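Local coordinates for hypothetical protein Atu0492 (Agrobacterium tumefaciens, PDB 2GMY) that is of unknown function but, as a member of the carboxymuconolactone decarboxylase family with an AhpD-like fold, may serve in antioxidant defence, at residues A[5-10]-A[138-143]; A[37-42]-A[53-58]; A[73-78]-A[91-96]; A[109-114]-A[118-123]. All blocks are in the same frame, centred on the assembly; numbering follows the deposited sequence.

Contact 1: A[5-10]-A[138-143]; sequences INYAKA and VGFRSQ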
# COMPACT_ATOMS: atom_id res chain seq x y z
N ILE A 5 -11.88 26.12 6.84
CA ILE A 5 -11.32 27.38 7.32
C ILE A 5 -10.98 28.28 6.14
O ILE A 5 -10.45 27.81 5.13
CB ILE A 5 -10.02 27.16 8.17
CG1 ILE A 5 -10.30 26.30 9.41
CG2 ILE A 5 -9.41 28.50 8.60
CD1 ILE A 5 -9.04 25.80 10.10
N ASN A 6 -11.33 29.56 6.26
CA ASN A 6 -10.82 30.60 5.37
C ASN A 6 -9.43 30.95 5.87
O ASN A 6 -9.27 31.80 6.76
CB ASN A 6 -11.73 31.82 5.37
CG ASN A 6 -11.32 32.86 4.34
OD1 ASN A 6 -10.14 33.04 4.04
ND2 ASN A 6 -12.31 33.57 3.79
N TYR A 7 -8.43 30.27 5.32
CA TYR A 7 -7.09 30.33 5.90
C TYR A 7 -6.41 31.68 5.68
O TYR A 7 -5.62 32.12 6.52
CB TYR A 7 -6.23 29.16 5.42
CG TYR A 7 -6.12 29.03 3.92
CD1 TYR A 7 -5.12 29.70 3.23
CD2 TYR A 7 -7.00 28.21 3.21
CE1 TYR A 7 -5.00 29.58 1.85
CE2 TYR A 7 -6.89 28.08 1.83
CZ TYR A 7 -5.88 28.78 1.15
OH TYR A 7 -5.75 28.67 -0.21
N ALA A 8 -6.74 32.35 4.57
CA ALA A 8 -6.21 33.68 4.29
C ALA A 8 -6.68 34.69 5.33
O ALA A 8 -5.95 35.61 5.69
CB ALA A 8 -6.61 34.13 2.88
N LYS A 9 -7.91 34.49 5.83
CA LYS A 9 -8.50 35.36 6.85
C LYS A 9 -8.06 34.97 8.25
O LYS A 9 -7.75 35.85 9.07
CB LYS A 9 -10.04 35.33 6.77
CG LYS A 9 -10.63 36.04 5.56
CD LYS A 9 -10.88 37.52 5.83
CE LYS A 9 -10.80 38.35 4.56
NZ LYS A 9 -11.77 37.91 3.51
N ALA A 10 -8.03 33.67 8.53
CA ALA A 10 -7.64 33.14 9.84
C ALA A 10 -6.19 33.45 10.22
O ALA A 10 -5.91 33.78 11.38
CB ALA A 10 -7.91 31.64 9.92
N VAL A 138 -6.55 20.78 0.50
CA VAL A 138 -7.29 19.58 0.88
C VAL A 138 -7.59 19.62 2.38
O VAL A 138 -8.72 19.36 2.82
CB VAL A 138 -6.54 18.30 0.47
CG1 VAL A 138 -7.28 17.05 0.95
CG2 VAL A 138 -6.38 18.25 -1.04
N GLY A 139 -6.57 19.97 3.17
CA GLY A 139 -6.71 20.10 4.61
C GLY A 139 -7.87 21.00 5.03
O GLY A 139 -8.58 20.68 5.99
N PHE A 140 -8.07 22.10 4.32
CA PHE A 140 -9.13 23.05 4.69
C PHE A 140 -10.36 22.97 3.78
O PHE A 140 -11.24 23.84 3.82
CB PHE A 140 -8.57 24.48 4.77
CG PHE A 140 -7.45 24.62 5.79
CD1 PHE A 140 -7.45 23.87 6.96
CD2 PHE A 140 -6.40 25.50 5.56
CE1 PHE A 140 -6.42 23.99 7.89
CE2 PHE A 140 -5.37 25.64 6.50
CZ PHE A 140 -5.38 24.88 7.66
N ARG A 141 -10.40 21.93 2.95
CA ARG A 141 -11.51 21.69 2.03
C ARG A 141 -11.86 22.90 1.15
O ARG A 141 -13.05 23.21 0.96
CB ARG A 141 -12.75 21.19 2.81
CG ARG A 141 -12.58 19.83 3.51
CD ARG A 141 -12.46 18.69 2.50
NE ARG A 141 -12.57 17.35 3.09
CZ ARG A 141 -11.53 16.55 3.33
NH1 ARG A 141 -10.29 16.96 3.08
NH2 ARG A 141 -11.72 15.33 3.84
N SER A 142 -10.84 23.55 0.58
CA SER A 142 -11.06 24.67 -0.34
C SER A 142 -11.89 24.21 -1.53
O SER A 142 -11.68 23.12 -2.05
CB SER A 142 -9.72 25.25 -0.81
OG SER A 142 -8.95 25.64 0.31
N GLN A 143 -12.85 25.05 -1.94
CA GLN A 143 -13.80 24.72 -3.01
C GLN A 143 -13.50 25.52 -4.29
O GLN A 143 -13.53 26.75 -4.26
CB GLN A 143 -15.23 25.02 -2.54
CG GLN A 143 -15.67 24.24 -1.31
CD GLN A 143 -15.78 22.74 -1.58
OE1 GLN A 143 -16.51 22.31 -2.47
NE2 GLN A 143 -15.03 21.95 -0.81
O HOH W 1 -10.21 26.92 2.18

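Contact 2: A[37-42]-A[53-58]; sequences LIKLRA and DMHVKE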
# COMPACT_ATOMS: atom_id res chain seq x y z
N LEU A 37 3.54 21.72 -15.34
CA LEU A 37 3.61 20.27 -15.24
C LEU A 37 3.79 19.82 -13.79
O LEU A 37 3.11 18.89 -13.33
CB LEU A 37 4.79 19.79 -16.09
CG LEU A 37 5.05 18.28 -16.14
CD1 LEU A 37 5.75 17.96 -17.44
CD2 LEU A 37 5.83 17.79 -14.91
N ILE A 38 4.73 20.44 -13.09
CA ILE A 38 4.98 20.12 -11.68
C ILE A 38 3.70 20.32 -10.85
O ILE A 38 3.32 19.44 -10.06
CB ILE A 38 6.13 20.98 -11.11
CG1 ILE A 38 7.46 20.54 -11.68
CG2 ILE A 38 6.11 20.94 -9.58
CD1 ILE A 38 8.56 21.62 -11.55
N LYS A 39 3.05 21.47 -11.04
CA LYS A 39 1.88 21.80 -10.22
C LYS A 39 0.70 20.90 -10.52
O LYS A 39 0.02 20.43 -9.60
CB LYS A 39 1.47 23.26 -10.42
CG LYS A 39 2.44 24.24 -9.78
CD LYS A 39 2.05 25.66 -10.14
CE LYS A 39 2.85 26.65 -9.35
NZ LYS A 39 2.15 27.96 -9.37
N LEU A 40 0.46 20.63 -11.80
CA LEU A 40 -0.69 19.82 -12.19
C LEU A 40 -0.49 18.38 -11.75
O LEU A 40 -1.37 17.78 -11.12
CB LEU A 40 -0.95 19.91 -13.70
CG LEU A 40 -2.12 19.08 -14.24
CD1 LEU A 40 -3.43 19.40 -13.52
CD2 LEU A 40 -2.25 19.32 -15.72
N ARG A 41 0.68 17.83 -12.04
CA ARG A 41 0.91 16.41 -11.70
C ARG A 41 0.87 16.15 -10.19
O ARG A 41 0.18 15.21 -9.75
CB ARG A 41 2.22 15.89 -12.30
CG ARG A 41 2.52 14.43 -11.96
CD ARG A 41 1.45 13.46 -12.45
NE ARG A 41 1.76 12.13 -11.91
CZ ARG A 41 0.91 11.10 -11.92
NH1 ARG A 41 -0.30 11.23 -12.48
NH2 ARG A 41 1.30 9.95 -11.38
N ALA A 42 1.56 16.98 -9.40
CA ALA A 42 1.56 16.79 -7.95
C ALA A 42 0.14 16.92 -7.39
O ALA A 42 -0.26 16.16 -6.50
CB ALA A 42 2.52 17.77 -7.27
N ASP A 53 -8.01 22.12 -10.64
CA ASP A 53 -8.86 23.05 -11.39
C ASP A 53 -8.06 24.28 -11.80
O ASP A 53 -8.10 24.69 -12.97
CB ASP A 53 -10.06 23.48 -10.57
CG ASP A 53 -11.04 24.33 -11.37
OD1 ASP A 53 -11.58 23.80 -12.37
OD2 ASP A 53 -11.27 25.50 -10.99
N MET A 54 -7.32 24.84 -10.85
CA MET A 54 -6.49 26.02 -11.08
C MET A 54 -5.42 25.76 -12.14
O MET A 54 -5.22 26.57 -13.06
CB MET A 54 -5.83 26.44 -9.77
CG MET A 54 -5.09 27.78 -9.82
SD MET A 54 -4.31 28.22 -8.23
CE MET A 54 -5.71 28.18 -7.14
N HIS A 55 -4.74 24.64 -12.01
CA HIS A 55 -3.57 24.40 -12.86
C HIS A 55 -3.92 23.89 -14.25
O HIS A 55 -3.15 24.10 -15.18
CB HIS A 55 -2.53 23.56 -12.12
CG HIS A 55 -2.09 24.19 -10.84
ND1 HIS A 55 -1.61 25.48 -10.80
CD2 HIS A 55 -2.09 23.74 -9.57
CE1 HIS A 55 -1.33 25.80 -9.55
NE2 HIS A 55 -1.60 24.76 -8.79
N VAL A 56 -5.07 23.24 -14.38
CA VAL A 56 -5.64 22.93 -15.69
C VAL A 56 -5.83 24.26 -16.45
O VAL A 56 -5.39 24.40 -17.60
CB VAL A 56 -6.98 22.18 -15.55
CG1 VAL A 56 -7.77 22.24 -16.87
CG2 VAL A 56 -6.74 20.72 -15.15
N LYS A 57 -6.46 25.22 -15.79
CA LYS A 57 -6.77 26.52 -16.42
C LYS A 57 -5.50 27.29 -16.76
O LYS A 57 -5.40 27.87 -17.85
CB LYS A 57 -7.70 27.33 -15.52
CG LYS A 57 -9.13 26.79 -15.51
CD LYS A 57 -9.94 27.32 -14.34
CE LYS A 57 -11.34 26.75 -14.36
NZ LYS A 57 -12.13 27.15 -13.15
N GLU A 58 -4.53 27.28 -15.85
CA GLU A 58 -3.24 27.95 -16.14
C GLU A 58 -2.49 27.32 -17.31
O GLU A 58 -1.93 28.04 -18.15
CB GLU A 58 -2.34 27.98 -14.91
CG GLU A 58 -2.88 28.83 -13.78
CD GLU A 58 -2.20 28.52 -12.47
OE1 GLU A 58 -1.74 27.37 -12.29
OE2 GLU A 58 -2.13 29.43 -11.61
O HOH W 2 -0.39 28.92 -9.68

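Contact 3: A[73-78]-A[91-96]; sequences SVWRES and WVDAVT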
# COMPACT_ATOMS: atom_id res chain seq x y z
N SER A 73 -2.77 12.54 -15.64
CA SER A 73 -3.13 11.63 -14.57
C SER A 73 -2.59 10.24 -14.85
O SER A 73 -2.51 9.44 -13.96
CB SER A 73 -4.65 11.59 -14.41
OG SER A 73 -5.26 11.06 -15.55
N VAL A 74 -2.21 9.98 -16.09
CA VAL A 74 -1.83 8.65 -16.57
C VAL A 74 -0.61 8.74 -17.49
O VAL A 74 -0.46 7.99 -18.45
CB VAL A 74 -3.04 7.94 -17.27
CG1 VAL A 74 -4.16 7.64 -16.27
CG2 VAL A 74 -3.57 8.77 -18.44
N TRP A 75 0.31 9.64 -17.15
CA TRP A 75 1.38 10.00 -18.06
C TRP A 75 2.30 8.88 -18.47
O TRP A 75 2.87 8.92 -19.56
CB TRP A 75 2.21 11.15 -17.47
CG TRP A 75 3.01 10.72 -16.28
CD1 TRP A 75 2.62 10.74 -14.97
CD2 TRP A 75 4.34 10.21 -16.31
NE1 TRP A 75 3.65 10.27 -14.16
CE2 TRP A 75 4.71 9.93 -14.96
CE3 TRP A 75 5.26 9.95 -17.33
CZ2 TRP A 75 5.95 9.41 -14.62
CZ3 TRP A 75 6.50 9.44 -16.99
CH2 TRP A 75 6.84 9.18 -15.65
N ARG A 76 2.48 7.88 -17.59
CA ARG A 76 3.49 6.86 -17.87
C ARG A 76 3.19 6.13 -19.16
O ARG A 76 4.10 5.73 -19.87
CB ARG A 76 3.62 5.85 -16.73
CG ARG A 76 4.25 6.43 -15.50
CD ARG A 76 4.87 5.34 -14.62
NE ARG A 76 5.45 5.96 -13.43
CZ ARG A 76 6.74 6.27 -13.29
NH1 ARG A 76 7.62 5.99 -14.24
NH2 ARG A 76 7.14 6.84 -12.16
N GLU A 77 1.90 5.96 -19.47
CA GLU A 77 1.50 5.24 -20.68
C GLU A 77 1.16 6.11 -21.89
O GLU A 77 0.68 5.60 -22.92
CB GLU A 77 0.34 4.27 -20.36
CG GLU A 77 0.78 3.00 -19.63
CD GLU A 77 1.91 2.28 -20.35
OE1 GLU A 77 1.91 2.26 -21.61
OE2 GLU A 77 2.82 1.77 -19.67
N SER A 78 1.41 7.42 -21.80
CA SER A 78 1.03 8.36 -22.86
C SER A 78 2.23 8.81 -23.69
O SER A 78 3.23 9.30 -23.14
CB SER A 78 0.35 9.59 -22.27
OG SER A 78 0.05 10.49 -23.31
N TRP A 91 10.27 12.41 -11.49
CA TRP A 91 10.77 13.04 -10.28
C TRP A 91 9.63 13.66 -9.48
O TRP A 91 9.59 13.55 -8.24
CB TRP A 91 11.80 14.10 -10.64
CG TRP A 91 12.57 14.67 -9.48
CD1 TRP A 91 12.59 15.98 -9.09
CD2 TRP A 91 13.46 13.97 -8.59
NE1 TRP A 91 13.44 16.14 -8.02
CE2 TRP A 91 13.98 14.93 -7.69
CE3 TRP A 91 13.86 12.64 -8.47
CZ2 TRP A 91 14.88 14.59 -6.67
CZ3 TRP A 91 14.78 12.30 -7.46
CH2 TRP A 91 15.27 13.28 -6.58
N VAL A 92 8.71 14.33 -10.18
CA VAL A 92 7.52 14.83 -9.49
C VAL A 92 6.82 13.71 -8.72
O VAL A 92 6.48 13.86 -7.54
CB VAL A 92 6.55 15.53 -10.45
CG1 VAL A 92 5.24 15.89 -9.75
CG2 VAL A 92 7.21 16.78 -11.02
N ASP A 93 6.62 12.57 -9.39
CA ASP A 93 5.98 11.43 -8.75
C ASP A 93 6.80 10.92 -7.54
O ASP A 93 6.24 10.76 -6.44
CB ASP A 93 5.81 10.30 -9.77
CG ASP A 93 4.70 10.59 -10.76
OD1 ASP A 93 4.25 11.75 -10.86
OD2 ASP A 93 4.28 9.64 -11.46
N ALA A 94 8.10 10.70 -7.74
CA ALA A 94 8.94 10.11 -6.68
C ALA A 94 9.00 11.00 -5.44
O ALA A 94 8.94 10.52 -4.30
CB ALA A 94 10.36 9.82 -7.21
N VAL A 95 9.10 12.31 -5.68
CA VAL A 95 9.28 13.28 -4.61
C VAL A 95 7.95 13.60 -3.94
O VAL A 95 7.87 13.78 -2.73
CB VAL A 95 9.99 14.55 -5.12
CG1 VAL A 95 10.10 15.62 -4.03
CG2 VAL A 95 11.39 14.20 -5.59
N THR A 96 6.88 13.66 -4.73
CA THR A 96 5.55 13.85 -4.12
C THR A 96 5.22 12.70 -3.17
O THR A 96 4.63 12.89 -2.12
CB THR A 96 4.48 14.05 -5.20
OG1 THR A 96 4.74 15.29 -5.88
CG2 THR A 96 3.09 14.11 -4.60
O HOH W 3 4.75 7.21 -11.00

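Contact 4: A[109-114]-A[118-123]; sequences ETLRAH and EEIVKI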
# COMPACT_ATOMS: atom_id res chain seq x y z
N GLU A 109 18.66 9.91 -11.67
CA GLU A 109 19.58 9.81 -12.81
C GLU A 109 18.92 10.30 -14.11
O GLU A 109 19.53 11.03 -14.91
CB GLU A 109 20.04 8.35 -12.98
CG GLU A 109 21.04 8.16 -14.12
CD GLU A 109 21.41 6.70 -14.36
OE1 GLU A 109 20.65 5.79 -13.95
OE2 GLU A 109 22.46 6.48 -14.99
N THR A 110 17.68 9.89 -14.31
CA THR A 110 16.93 10.28 -15.50
C THR A 110 16.69 11.80 -15.49
O THR A 110 16.81 12.47 -16.52
CB THR A 110 15.62 9.49 -15.55
OG1 THR A 110 15.94 8.09 -15.61
CG2 THR A 110 14.77 9.87 -16.74
N LEU A 111 16.38 12.34 -14.32
CA LEU A 111 16.22 13.79 -14.18
C LEU A 111 17.52 14.53 -14.53
O LEU A 111 17.51 15.51 -15.29
CB LEU A 111 15.75 14.14 -12.77
CG LEU A 111 15.48 15.63 -12.52
CD1 LEU A 111 14.17 16.07 -13.14
CD2 LEU A 111 15.53 15.93 -11.03
N ARG A 112 18.63 14.01 -14.00
CA ARG A 112 19.95 14.61 -14.21
C ARG A 112 20.34 14.63 -15.68
O ARG A 112 21.11 15.50 -16.11
CB ARG A 112 21.01 13.82 -13.45
CG ARG A 112 21.33 14.38 -12.12
CD ARG A 112 22.41 13.53 -11.45
NE ARG A 112 23.76 13.86 -11.88
CZ ARG A 112 24.61 13.02 -12.49
NH1 ARG A 112 24.24 11.77 -12.77
NH2 ARG A 112 25.82 13.46 -12.83
N ALA A 113 19.84 13.66 -16.44
CA ALA A 113 20.12 13.61 -17.87
C ALA A 113 19.68 14.90 -18.57
O ALA A 113 20.34 15.37 -19.51
CB ALA A 113 19.46 12.39 -18.48
N HIS A 114 18.61 15.52 -18.07
CA HIS A 114 17.92 16.61 -18.77
C HIS A 114 18.00 17.98 -18.12
O HIS A 114 17.57 18.96 -18.71
CB HIS A 114 16.45 16.25 -18.94
CG HIS A 114 16.23 15.08 -19.84
ND1 HIS A 114 16.15 15.21 -21.20
CD2 HIS A 114 16.10 13.76 -19.57
CE1 HIS A 114 15.97 14.02 -21.74
NE2 HIS A 114 15.94 13.12 -20.77
N GLU A 118 21.33 23.33 -10.81
CA GLU A 118 20.58 24.53 -10.43
C GLU A 118 19.10 24.35 -10.75
O GLU A 118 18.24 24.60 -9.90
CB GLU A 118 21.14 25.79 -11.11
CG GLU A 118 20.39 27.05 -10.67
CD GLU A 118 20.75 28.30 -11.47
OE1 GLU A 118 21.34 28.16 -12.58
OE2 GLU A 118 20.43 29.41 -11.00
N GLU A 119 18.81 23.88 -11.96
CA GLU A 119 17.43 23.62 -12.40
C GLU A 119 16.77 22.59 -11.49
O GLU A 119 15.60 22.73 -11.12
CB GLU A 119 17.44 23.13 -13.85
CG GLU A 119 17.73 24.24 -14.84
CD GLU A 119 18.00 23.76 -16.26
OE1 GLU A 119 18.37 22.58 -16.48
OE2 GLU A 119 17.87 24.60 -17.18
N ILE A 120 17.51 21.55 -11.13
CA ILE A 120 16.95 20.51 -10.25
C ILE A 120 16.55 21.08 -8.89
O ILE A 120 15.50 20.71 -8.35
CB ILE A 120 17.90 19.29 -10.12
CG1 ILE A 120 17.98 18.56 -11.46
CG2 ILE A 120 17.43 18.35 -9.00
CD1 ILE A 120 19.04 17.45 -11.53
N VAL A 121 17.36 21.98 -8.34
CA VAL A 121 16.99 22.61 -7.07
C VAL A 121 15.71 23.42 -7.23
O VAL A 121 14.80 23.32 -6.40
CB VAL A 121 18.14 23.47 -6.50
CG1 VAL A 121 17.72 24.12 -5.18
CG2 VAL A 121 19.36 22.60 -6.28
N LYS A 122 15.63 24.21 -8.31
CA LYS A 122 14.40 24.98 -8.60
C LYS A 122 13.18 24.06 -8.73
O LYS A 122 12.12 24.31 -8.15
CB LYS A 122 14.57 25.81 -9.87
CG LYS A 122 15.66 26.87 -9.77
CD LYS A 122 15.80 27.62 -11.08
CE LYS A 122 16.82 28.73 -10.94
NZ LYS A 122 16.99 29.40 -12.26
N ILE A 123 13.35 22.98 -9.49
CA ILE A 123 12.29 21.98 -9.66
C ILE A 123 11.83 21.40 -8.32
O ILE A 123 10.62 21.28 -8.07
CB ILE A 123 12.79 20.85 -10.57
CG1 ILE A 123 12.83 21.33 -12.02
CG2 ILE A 123 11.92 19.58 -10.46
CD1 ILE A 123 13.76 20.49 -12.87
O HOH W 4 17.97 21.82 -19.08

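Contact 1: A[5-10]-A[138-143]
Phe-140 lies against both Ile-5 and Tyr-7 where the end of helix 117-139 meets the N-terminal segment of this all-helical AhpD-like fold. The helix stops in a Schellman motif, with Arg-141 in positive phi as the C-prime residue and Phe-140 the first to leave helical angles, and the turn sets the phenyl ring against residues 5-10. CD1 of Ile-5 lies 3.9 Å from CE1 of Phe-140, while the branched CB of the isoleucine stands over one face of the ring, toward its rim. On the tyrosine side, CD2 of Tyr-7 comes 3.6 Å from CD2 of Phe-140, the two ring planes turned 35° from each other with their centroids 5.9 Å apart. The backbone points CB of Tyr-7 at Phe-140, and chi1 of 56°, with CG between the backbone N and the carbonyl carbon, then brings the CD2 side of the ring alongside. Large, mostly apolar side chains suit this place because the second subunit closes over it: Ile-120 and Val-121 of that subunit pack on Ile-5 and Tyr-7, and its Thr-124 on Phe-140. Asn-6 turns the other way and caps helix 7-10, its OD1 accepting from the N of Lys-9. A water links the segments, donating to the O of Ile-5 and lying 2.6 Å from OG of Ser-142; that OG sits at the Tyr-7 ring edge, in plane, 3.5 Å from CE2.

Contact 2: A[37-42]-A[53-58]
Lys-39 lays its aliphatic chain over the ring of His-55, joining helices 32-45 and 49-61 in a roughly antiparallel helical hairpin of the AhpD-like fold; the axes of the two short segments approach to 8.9 Å at 145° between their directions. Its CB stands over the middle of the imidazole, 3.6 Å from the ring centroid and only 5° off the normal, a clear CH-pi contact. CG follows near the CE1 side, and CD of Lys-39 comes to 3.4 Å from CE1 of His-55. With chi1 at -72° and the chain extended beyond CG, the lysine crosses the histidine side chain at about a right angle and carries NZ past the ring. NZ forms a salt bridge with Glu-22 and donates to a water that in turn donates to OE2 of Glu-58. A lysine suits this place because its methylenes cover a flat ring while its charge reaches acidic groups beyond. On the opposite face of the imidazole lies CG of Met-54, from the histidine's own helix. ND1 of His-55 faces OE1 of Glu-58 in a His-carboxylate hydrogen bond whose modelled length is doubtfully short. Beside this, the contact is apolar: CD1 of Leu-40 meets CG2 of Val-56 at 3.9 Å.

Contact 3: A[73-78]-A[91-96]
Trp-75 gives its indole N-H to the carboxylate of Asp-93: NE1 to OD2 is 2.8 Å, with an N-H...O angle of 154°. The oxygen lies in the indole plane at the ring edge and is met on its syn side, although the nitrogen stands 34° out of the carboxylate plane. A water 2.5 Å from OD2 of Asp-93 donates to that same oxygen and accepts from NH2 of Arg-76. Between the arginine and OD2 there is only charge attraction, since OD2 lies well out of the guanidinium plane at 4.1 Å from NH2 of Arg-76. Instead the guanidinium lays one face over CZ2 of Trp-75, so the indole serves as donor at its edge and as a flat support for the neighbouring residue. The other carboxylate oxygen, OD1, forms a salt bridge with Arg-41. An aspartate suits this buried position, where two oxygens on a short stem can be shared among an indole, a water and an arginine, and the positive groups probably keep it ionised. Through these bonds the loop that follows helix 66-70, locally 3-10 at residues 75-77, is tied to helix 83-96, while Arg-41 brings in helix 32-45 alongside.

Contact 4: A[109-114]-A[118-123]
Leu-111 and Ile-120 reach toward each other tip to tip across the tight turn between helices 105-114 and 117-139, two successive helices of the all-helical fold; the axes of the short segments run at 121° and approach to 10.1 Å. The apolar contacts come first. CD2 of Leu-111 lies 3.6 Å from CG1 of Ile-120 and almost as near its CG2, so one leucine methyl sits against both branches of the isoleucine. With CG anti to the backbone N (chi1 -177°), the leucine extends from its helix toward the other. Its other methyl, CD1, has a looser contact with CD1 of Ile-123, one turn further along. Branched aliphatic residues suit this place because their methyls interlock where two successive helices meet at an angle; Trp-91 packs on Leu-111 from helix 83-96, and Phe-140 of the second subunit on Ile-120. At the margin the aliphatic part of an exposed arginine adds to this layer, CG of Arg-112 lying 3.9 Å from CD1 of Ile-120. Polar contact between the segments is indirect. OE1 of Glu-119 accepts from the backbone N of Ser-116 in the intervening turn, and a bridging water donates both to this OE1, at 2.7 Å, and to the carbonyl O of His-114, at 2.9 Å.

In the fold
Contacts 2 and 3 lie nearest the middle of the chain and are joined directly by the salt bridge between Arg-41 and Asp-93. Both are buried, yet contact 2 mixes ring and aliphatic packing whereas contact 3 is almost entirely polar. Contacts 1 and 4 share helix 117-139 and lie on opposite sides of the chain's centre, their centres about 33 Å apart. All four contacts contain a bridging water, but contacts 1 and 4 are otherwise mainly apolar, and each packs against the second subunit, contact 1 as a buried interface and contact 4 only partly buried. Trp-91 links contact 3 to contact 4 by packing on Ile-123.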